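Local coordinates for protein exocyst complex component EXO70 (Saccharomyces cerevisiae, PDB 2B1E) that acts in the secretory pathway as part of the exocyst, which tethers secretory vesicles to sites of exocytosis, and takes part in assembly of that complex, at residues A[182-187]-A[250-255]; A[189-194]-A[257-262]. All blocks are in the same frame, centred on the assembly; numbering follows the deposited sequence.

Contact 1 (A[182-187]-A[250-255]); sequences SYTEAL and VESIND
Thr184 and Ser252 meet through their hydroxyls, the two oxygens joined tip to tip by a short hydrogen bond, OG1 of Thr184 lying 2.5 Å from OG of Ser252. The angle at the threonine oxygen, from CB through OG1 to the serine OG, is near 136°, and the bend on the serine side is similar. Ser252 reaches across because its OG stands anti to the backbone N (chi1 -177°), which extends the small side chain into the gap between the helices. On Thr184 the branches are the other way about: OG1 lies beside its own backbone N (chi1 -69°), where it also bonds to Met180 O one turn earlier, and the CG2 methyl takes the place anti to N, 3.8 Å from Ser252 OG. The hydroxyl of Tyr224, on helix 209-233, hydrogen-bonds to Ser252 OG as well, so the buried polar atoms form a small network linking three helices. These slender residues bring the backbones close, with the CA atoms of Thr184 and Ser252 6.3 Å apart.

Away from this point the interface is loose. Asp255 directs its CB toward helix 180-201 but stops short of it, the CB of Asp255 remaining 4.5 Å from Thr184 CG2, and Glu185 and Glu251 carry their carboxylates into solvent. The large apolar groups look elsewhere: Tyr183 packs on Ala223 and Leu227, and Ile253 on Leu271 and Thr275 of helix 268-299. Helices 180-201 and 245-259 run in the same general direction, with helix 209-233 packed against both, an up-down-up arrangement typical of the helical bundles from which the Exo70 rod is built.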
loop_
_atom_site.group_PDB
_atom_site.type_symbol
_atom_site.label_atom_id
_atom_site.label_comp_id
_atom_site.label_asym_id
_atom_site.label_seq_id
_atom_site.Cartn_x
_atom_site.Cartn_y
_atom_site.Cartn_z
ATOM N N SER A 182 13.144 -4.558 -10.288
ATOM C CA SER A 182 13.764 -5.171 -11.459
ATOM C C SER A 182 13.720 -6.688 -11.331
ATOM O O SER A 182 13.311 -7.385 -12.259
ATOM C CB SER A 182 15.216 -4.716 -11.603
ATOM O OG SER A 182 15.286 -3.331 -11.876
ATOM N N TYR A 183 14.145 -7.188 -10.174
ATOM C CA TYR A 183 14.152 -8.621 -9.910
ATOM C C TYR A 183 12.797 -9.202 -10.280
ATOM O O TYR A 183 12.714 -10.278 -10.882
ATOM C CB TYR A 183 14.431 -8.890 -8.431
ATOM C CG TYR A 183 14.628 -10.357 -8.102
ATOM C CD1 TYR A 183 15.900 -10.926 -8.091
ATOM C CD2 TYR A 183 13.535 -11.181 -7.819
ATOM C CE1 TYR A 183 16.082 -12.281 -7.804
ATOM C CE2 TYR A 183 13.703 -12.534 -7.533
ATOM C CZ TYR A 183 14.977 -13.077 -7.525
ATOM O OH TYR A 183 15.143 -14.413 -7.224
ATOM N N THR A 184 11.737 -8.483 -9.914
ATOM C CA THR A 184 10.376 -8.912 -10.207
ATOM C C THR A 184 10.096 -8.883 -11.703
ATOM O O THR A 184 9.565 -9.846 -12.261
ATOM C CB THR A 184 9.335 -8.016 -9.506
ATOM O OG1 THR A 184 9.395 -8.225 -8.089
ATOM C CG2 THR A 184 7.934 -8.347 -9.998
ATOM N N GLU A 185 10.457 -7.779 -12.349
ATOM C CA GLU A 185 10.229 -7.636 -13.779
ATOM C C GLU A 185 10.967 -8.729 -14.545
ATOM O O GLU A 185 10.437 -9.291 -15.506
ATOM C CB GLU A 185 10.696 -6.262 -14.264
ATOM C CG GLU A 185 10.199 -5.906 -15.651
ATOM C CD GLU A 185 10.836 -4.641 -16.203
ATOM O OE1 GLU A 185 10.958 -3.652 -15.448
ATOM O OE2 GLU A 185 11.207 -4.634 -17.394
ATOM N N ALA A 186 12.190 -9.032 -14.113
ATOM C CA ALA A 186 12.986 -10.065 -14.766
ATOM C C ALA A 186 12.280 -11.409 -14.622
ATOM O O ALA A 186 12.110 -12.145 -15.595
ATOM C CB ALA A 186 14.373 -10.133 -14.135
ATOM N N LEU A 187 11.870 -11.715 -13.399
ATOM C CA LEU A 187 11.169 -12.955 -13.095
ATOM C C LEU A 187 9.892 -13.122 -13.925
ATOM O O LEU A 187 9.548 -14.229 -14.341
ATOM C CB LEU A 187 10.825 -13.001 -11.607
ATOM C CG LEU A 187 10.021 -14.224 -11.166
ATOM C CD1 LEU A 187 10.745 -15.503 -11.597
ATOM C CD2 LEU A 187 9.824 -14.187 -9.657
ATOM N N VAL A 250 3.831 -5.484 -2.058
ATOM C CA VAL A 250 2.495 -6.005 -2.329
ATOM C C VAL A 250 2.307 -6.077 -3.841
ATOM O O VAL A 250 1.759 -7.048 -4.365
ATOM C CB VAL A 250 1.399 -5.094 -1.722
ATOM C CG1 VAL A 250 0.023 -5.510 -2.236
ATOM C CG2 VAL A 250 1.438 -5.179 -0.196
ATOM N N GLU A 251 2.772 -5.043 -4.536
ATOM C CA GLU A 251 2.668 -4.979 -5.989
ATOM C C GLU A 251 3.487 -6.096 -6.642
ATOM O O GLU A 251 3.090 -6.664 -7.662
ATOM C CB GLU A 251 3.172 -3.622 -6.482
ATOM C CG GLU A 251 3.249 -3.508 -7.995
ATOM C CD GLU A 251 3.992 -2.266 -8.451
ATOM O OE1 GLU A 251 4.268 -2.160 -9.667
ATOM O OE2 GLU A 251 4.300 -1.398 -7.596
ATOM N N SER A 252 4.636 -6.394 -6.050
ATOM C CA SER A 252 5.517 -7.435 -6.555
ATOM C C SER A 252 4.838 -8.796 -6.493
ATOM O O SER A 252 4.656 -9.453 -7.520
ATOM C CB SER A 252 6.808 -7.468 -5.737
ATOM O OG SER A 252 7.712 -8.428 -6.251
ATOM N N ILE A 253 4.458 -9.215 -5.287
ATOM C CA ILE A 253 3.809 -10.507 -5.108
ATOM C C ILE A 253 2.520 -10.620 -5.930
ATOM O O ILE A 253 2.166 -11.709 -6.389
ATOM C CB ILE A 253 3.499 -10.784 -3.609
ATOM C CG1 ILE A 253 3.074 -12.244 -3.422
ATOM C CG2 ILE A 253 2.396 -9.859 -3.114
ATOM C CD1 ILE A 253 4.172 -13.243 -3.709
ATOM N N ASN A 254 1.817 -9.505 -6.116
ATOM C CA ASN A 254 0.593 -9.528 -6.911
ATOM C C ASN A 254 0.932 -9.842 -8.367
ATOM O O ASN A 254 0.298 -10.693 -8.988
ATOM C CB ASN A 254 -0.140 -8.185 -6.839
ATOM C CG ASN A 254 -0.870 -7.985 -5.524
ATOM O OD1 ASN A 254 -0.823 -8.838 -4.635
ATOM N ND2 ASN A 254 -1.552 -6.854 -5.396
ATOM N N ASP A 255 1.929 -9.150 -8.909
ATOM C CA ASP A 255 2.337 -9.379 -10.294
ATOM C C ASP A 255 2.798 -10.822 -10.523
ATOM O O ASP A 255 2.497 -11.422 -11.555
ATOM C CB ASP A 255 3.459 -8.414 -10.695
ATOM C CG ASP A 255 2.964 -6.987 -10.886
ATOM O OD1 ASP A 255 1.731 -6.793 -10.988
ATOM O OD2 ASP A 255 3.806 -6.060 -10.949
#

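Contact 2 (A[189-194]-A[257-262]); sequences GFIANE and KKSLRG
Ile191 pushes its CD1 methyl between Ser259 and Leu260, where the last turn of helix 245-259 gives way to a loop in this all-helical bundle. CD1 of Ile191 lies 3.5 Å from Ser259 OG and 3.9 Å from Leu260 CD2, and the Ile191 and Leu260 side chains cross at about a right angle. The second branch of the isoleucine, CG2, comes within 4.0 Å of the same Leu260 CD2, so one leucine methyl is met by both arms. No hydrogen bond joins the segments; the contact is methyl packing on Leu260 and van der Waals contact with a serine hydroxyl that bonds within its own helix. Around this first shell, Leu217 of helix 209-233 covers Ile191, while Leu271 and Leu265 support Leu260. Leu260 is also where helical backbone angles end, and its N makes a weak bond to Lys257 O. An alanine in place of Ile191 removes both arms, which would probably deprive Leu260 CD2 of its apolar partner on helix 180-201 and open a gap beside Leu217. Ser259 folds its OG between the backbone N and the carbonyl carbon (chi1 75°), and from there OG hydrogen-bonds to Val256 O.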
loop_
_atom_site.group_PDB
_atom_site.type_symbol
_atom_site.label_atom_id
_atom_site.label_comp_id
_atom_site.label_asym_id
_atom_site.label_seq_id
_atom_site.Cartn_x
_atom_site.Cartn_y
_atom_site.Cartn_z
ATOM N N GLY A 189 9.372 -11.930 -16.921
ATOM C CA GLY A 189 9.763 -12.233 -18.286
ATOM C C GLY A 189 10.161 -13.699 -18.415
ATOM O O GLY A 189 9.832 -14.354 -19.401
ATOM N N PHE A 190 10.872 -14.221 -17.420
ATOM C CA PHE A 190 11.271 -15.623 -17.454
ATOM C C PHE A 190 10.069 -16.557 -17.308
ATOM O O PHE A 190 10.010 -17.606 -17.949
ATOM C CB PHE A 190 12.305 -15.919 -16.365
ATOM C CG PHE A 190 13.703 -15.504 -16.735
ATOM C CD1 PHE A 190 14.326 -16.046 -17.857
ATOM C CD2 PHE A 190 14.396 -14.566 -15.971
ATOM C CE1 PHE A 190 15.617 -15.662 -18.218
ATOM C CE2 PHE A 190 15.694 -14.172 -16.325
ATOM C CZ PHE A 190 16.303 -14.722 -17.451
ATOM N N ILE A 191 9.109 -16.180 -16.470
ATOM C CA ILE A 191 7.922 -17.009 -16.283
ATOM C C ILE A 191 7.154 -17.070 -17.597
ATOM O O ILE A 191 6.731 -18.141 -18.039
ATOM C CB ILE A 191 6.999 -16.430 -15.176
ATOM C CG1 ILE A 191 7.593 -16.733 -13.794
ATOM C CG2 ILE A 191 5.578 -17.009 -15.313
ATOM C CD1 ILE A 191 6.916 -15.978 -12.647
ATOM N N ALA A 192 7.003 -15.909 -18.224
ATOM C CA ALA A 192 6.296 -15.784 -19.485
ATOM C C ALA A 192 6.988 -16.531 -20.632
ATOM O O ALA A 192 6.321 -17.167 -21.458
ATOM C CB ALA A 192 6.150 -14.312 -19.836
ATOM N N ASN A 193 8.317 -16.456 -20.671
ATOM C CA ASN A 193 9.102 -17.113 -21.712
ATOM C C ASN A 193 9.226 -18.629 -21.529
ATOM O O ASN A 193 9.365 -19.355 -22.513
ATOM C CB ASN A 193 10.497 -16.479 -21.798
ATOM C CG ASN A 193 10.455 -15.024 -22.263
ATOM O OD1 ASN A 193 11.439 -14.292 -22.141
ATOM N ND2 ASN A 193 9.317 -14.606 -22.807
ATOM N N GLU A 194 9.210 -19.112 -20.284
ATOM C CA GLU A 194 9.284 -20.555 -20.067
ATOM C C GLU A 194 7.954 -21.152 -20.511
ATOM O O GLU A 194 7.901 -22.270 -21.011
ATOM C CB GLU A 194 9.529 -20.909 -18.594
ATOM C CG GLU A 194 11.002 -20.935 -18.152
ATOM C CD GLU A 194 11.940 -21.513 -19.204
ATOM O OE1 GLU A 194 12.290 -20.770 -20.142
ATOM O OE2 GLU A 194 12.321 -22.703 -19.099
ATOM N N LYS A 257 1.941 -13.520 -8.680
ATOM C CA LYS A 257 0.791 -14.407 -8.557
ATOM C C LYS A 257 -0.114 -14.409 -9.788
ATOM O O LYS A 257 -0.594 -15.465 -10.203
ATOM C CB LYS A 257 -0.036 -14.060 -7.313
ATOM C CG LYS A 257 0.651 -14.417 -6.012
ATOM C CD LYS A 257 -0.336 -14.526 -4.851
ATOM C CE LYS A 257 -1.060 -13.221 -4.593
ATOM N NZ LYS A 257 -1.916 -13.319 -3.377
ATOM N N LYS A 258 -0.345 -13.241 -10.379
ATOM C CA LYS A 258 -1.207 -13.183 -11.549
ATOM C C LYS A 258 -0.547 -13.824 -12.771
ATOM O O LYS A 258 -1.232 -14.340 -13.654
ATOM C CB LYS A 258 -1.609 -11.737 -11.860
ATOM C CG LYS A 258 -0.513 -10.883 -12.465
ATOM C CD LYS A 258 -0.988 -10.204 -13.746
ATOM C CE LYS A 258 -2.172 -9.283 -13.494
ATOM N NZ LYS A 258 -2.600 -8.585 -14.744
ATOM N N SER A 259 0.784 -13.805 -12.816
ATOM C CA SER A 259 1.505 -14.397 -13.941
ATOM C C SER A 259 1.481 -15.911 -13.810
ATOM O O SER A 259 1.659 -16.638 -14.789
ATOM C CB SER A 259 2.956 -13.920 -13.958
ATOM O OG SER A 259 3.706 -14.570 -12.948
ATOM N N LEU A 260 1.267 -16.380 -12.588
ATOM C CA LEU A 260 1.219 -17.805 -12.309
ATOM C C LEU A 260 -0.217 -18.297 -12.231
ATOM O O LEU A 260 -0.468 -19.434 -11.826
ATOM C CB LEU A 260 1.938 -18.105 -10.993
ATOM C CG LEU A 260 3.435 -17.778 -10.983
ATOM C CD1 LEU A 260 4.002 -17.928 -9.580
ATOM C CD2 LEU A 260 4.149 -18.693 -11.958
ATOM N N ARG A 261 -1.161 -17.443 -12.618
ATOM C CA ARG A 261 -2.566 -17.821 -12.580
ATOM C C ARG A 261 -2.846 -18.864 -13.655
ATOM O O ARG A 261 -2.462 -18.701 -14.816
ATOM C CB ARG A 261 -3.470 -16.601 -12.793
ATOM C CG ARG A 261 -3.595 -16.128 -14.233
ATOM C CD ARG A 261 -4.837 -15.261 -14.406
ATOM N NE ARG A 261 -5.066 -14.870 -15.797
ATOM C CZ ARG A 261 -6.147 -14.218 -16.222
ATOM N NH1 ARG A 261 -7.101 -13.882 -15.364
ATOM N NH2 ARG A 261 -6.273 -13.899 -17.505
ATOM N N GLY A 262 -3.513 -19.942 -13.263
ATOM C CA GLY A 262 -3.823 -20.988 -14.217
ATOM C C GLY A 262 -2.596 -21.807 -14.561
ATOM O O GLY A 262 -2.463 -22.304 -15.678
#

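Contacts 1 and 2 are successive points along one interface, between helix 180-201 and helix 245-259, with their centres about 11 Å apart. Along the chain the segments alternate: 182-187 and 189-194 come first, then 250-255 and 257-262, with helix 209-233 in between. The touching pairs advance by seven residues on each helix, from Thr184 and Ser252 to Ile191 and Ser259, as expected of two helices running the same way. The seam changes character as it goes, from a polar bond in contact 1 to methyl packing in contact 2, where the second helix ends. Together they join neighbouring helices within the C-terminal family region of the elongated protein.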